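Exonuclease mut-7 homolog (Aedes aegypti, PDB 7JW2) probably trims the 3' ends of AGO1-bound microRNAs as a magnesium-dependent 3'-5' exoribonuclease, the chain here being its exonuclease domain. Local coordinates at residues A[201-205]-A[206-210]. Sequence-based numbering, arbitrary orientation.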
loop_
_atom_site.group_PDB
_atom_site.type_symbol
_atom_site.label_atom_id
_atom_site.label_comp_id
_atom_site.label_asym_id
_atom_site.label_seq_id
_atom_site.Cartn_x
_atom_site.Cartn_y
_atom_site.Cartn_z
ATOM N N LYS A 201 31.712 10.202 1.285
ATOM C CA LYS A 201 32.734 10.371 2.314
ATOM C C LYS A 201 34.030 10.909 1.725
ATOM O O LYS A 201 34.690 11.764 2.332
ATOM C CB LYS A 201 32.981 9.045 3.035
ATOM C CG LYS A 201 31.941 8.712 4.084
ATOM C CD LYS A 201 32.107 7.293 4.601
ATOM C CE LYS A 201 31.081 6.964 5.684
ATOM N NZ LYS A 201 29.853 7.807 5.598
ATOM N N GLN A 202 34.409 10.441 0.535
ATOM C CA GLN A 202 35.662 10.907 -0.047
ATOM C C GLN A 202 35.549 12.330 -0.591
ATOM O O GLN A 202 36.520 13.094 -0.518
ATOM C CB GLN A 202 36.131 9.926 -1.127
ATOM C CG GLN A 202 37.283 10.417 -1.995
ATOM C CD GLN A 202 38.588 10.620 -1.249
ATOM O OE1 GLN A 202 39.483 11.289 -1.756
ATOM N NE2 GLN A 202 38.711 10.030 -0.059
ATOM N N LEU A 203 34.383 12.724 -1.108
ATOM C CA LEU A 203 34.191 14.117 -1.508
ATOM C C LEU A 203 34.310 15.050 -0.311
ATOM O O LEU A 203 34.948 16.110 -0.398
ATOM C CB LEU A 203 32.834 14.291 -2.186
ATOM C CG LEU A 203 32.746 13.743 -3.606
ATOM C CD1 LEU A 203 31.274 13.747 -4.052
ATOM C CD2 LEU A 203 33.620 14.522 -4.577
ATOM N N THR A 204 33.710 14.668 0.820
ATOM C CA THR A 204 33.863 15.448 2.044
ATOM C C THR A 204 35.329 15.503 2.471
ATOM O O THR A 204 35.813 16.545 2.936
ATOM C CB THR A 204 32.993 14.846 3.149
ATOM O OG1 THR A 204 31.609 14.895 2.757
ATOM C CG2 THR A 204 33.154 15.621 4.452
ATOM N N HIS A 205 36.063 14.402 2.275
ATOM C CA HIS A 205 37.466 14.349 2.685
ATOM C C HIS A 205 38.310 15.370 1.932
ATOM O O HIS A 205 39.238 15.956 2.504
ATOM C CB HIS A 205 38.019 12.940 2.478
ATOM C CG HIS A 205 39.439 12.779 2.925
ATOM N ND1 HIS A 205 39.791 12.664 4.253
ATOM C CD2 HIS A 205 40.594 12.715 2.223
ATOM C CE1 HIS A 205 41.102 12.536 4.349
ATOM N NE2 HIS A 205 41.614 12.567 3.131
ATOM N N ILE A 206 38.010 15.604 0.657
ATOM C CA ILE A 206 38.766 16.570 -0.134
ATOM C C ILE A 206 38.055 17.921 -0.153
ATOM O O ILE A 206 38.221 18.706 -1.093
ATOM C CB ILE A 206 39.021 16.059 -1.563
ATOM C CG1 ILE A 206 37.714 15.787 -2.314
ATOM C CG2 ILE A 206 39.887 14.802 -1.533
ATOM C CD1 ILE A 206 37.926 15.584 -3.815
ATOM N N GLN A 207 37.248 18.187 0.877
ATOM C CA GLN A 207 36.650 19.504 1.126
ATOM C C GLN A 207 35.683 19.938 0.023
ATOM O O GLN A 207 35.574 21.124 -0.299
ATOM C CB GLN A 207 37.730 20.572 1.338
ATOM C CG GLN A 207 38.895 20.122 2.191
ATOM C CD GLN A 207 38.489 19.764 3.601
ATOM O OE1 GLN A 207 38.069 20.622 4.376
ATOM N NE2 GLN A 207 38.626 18.490 3.949
ATOM N N LEU A 208 34.953 18.984 -0.544
ATOM C CA LEU A 208 33.862 19.295 -1.451
ATOM C C LEU A 208 32.541 18.958 -0.768
ATOM O O LEU A 208 32.505 18.213 0.216
ATOM C CB LEU A 208 34.012 18.532 -2.772
ATOM C CG LEU A 208 35.226 18.946 -3.617
ATOM C CD1 LEU A 208 35.331 18.116 -4.902
ATOM C CD2 LEU A 208 35.186 20.443 -3.923
ATOM N N ASP A 209 31.455 19.553 -1.263
ATOM C CA ASP A 209 30.142 19.280 -0.691
ATOM C C ASP A 209 29.423 18.288 -1.586
ATOM O O ASP A 209 28.981 18.666 -2.681
ATOM C CB ASP A 209 29.313 20.554 -0.540
ATOM C CG ASP A 209 27.912 20.284 0.025
ATOM O OD1 ASP A 209 27.507 19.106 0.175
ATOM O OD2 ASP A 209 27.209 21.266 0.336
ATOM N N PRO A 210 29.280 17.034 -1.171
ATOM C CA PRO A 210 28.590 16.058 -2.030
ATOM C C PRO A 210 27.141 16.430 -2.345
ATOM O O PRO A 210 26.663 16.108 -3.439
ATOM C CB PRO A 210 28.684 14.755 -1.222
ATOM C CG PRO A 210 28.921 15.182 0.183
ATOM C CD PRO A 210 29.695 16.454 0.116
#
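With CG beside its backbone N (chi1 -42°) and the chain bent at chi2 (-63°), Gln207 folds back over the helix end so that NE2 donates to His205 O at 3.0 Å; that oxygen lies in the amide plane, while the donor stands above the carbonyl plane. Leu203, its CG set beside its own backbone N, spreads two methyls between separate partners: CD2 meets Leu208 CD1 at 4.0 Å and CD1 meets Pro210 CB, also at 4.0 Å.

The backbone here is a Schellman motif. Gln207, with positive phi (64°), is the C' residue; its N bonds to Thr204 O, and Leu208 N reaches back to Leu203 O at 2.9 Å. Ile206 N makes the last i to i-4 bond, to Gln202 O, and Ile206 CG2 sits 3.5 Å from Gln202 OE1, an oxygen that accepts a hydrogen bond from Arg139 N. Thr204 OG1 lies 3.6 Å from Pro210 CD and is hydrogen-bonded to Glu200 O.

Asp209 OD1 then caps the next helix at Asn211 N. The turn thus closes helix 179-205 at the domain surface and leads directly into helix 210-217, whose Ile213 packs against Leu203 and Leu208, while loop residues Phe135, Ser137 and Phe138 touch Leu208, Ile206 and Leu203 in turn.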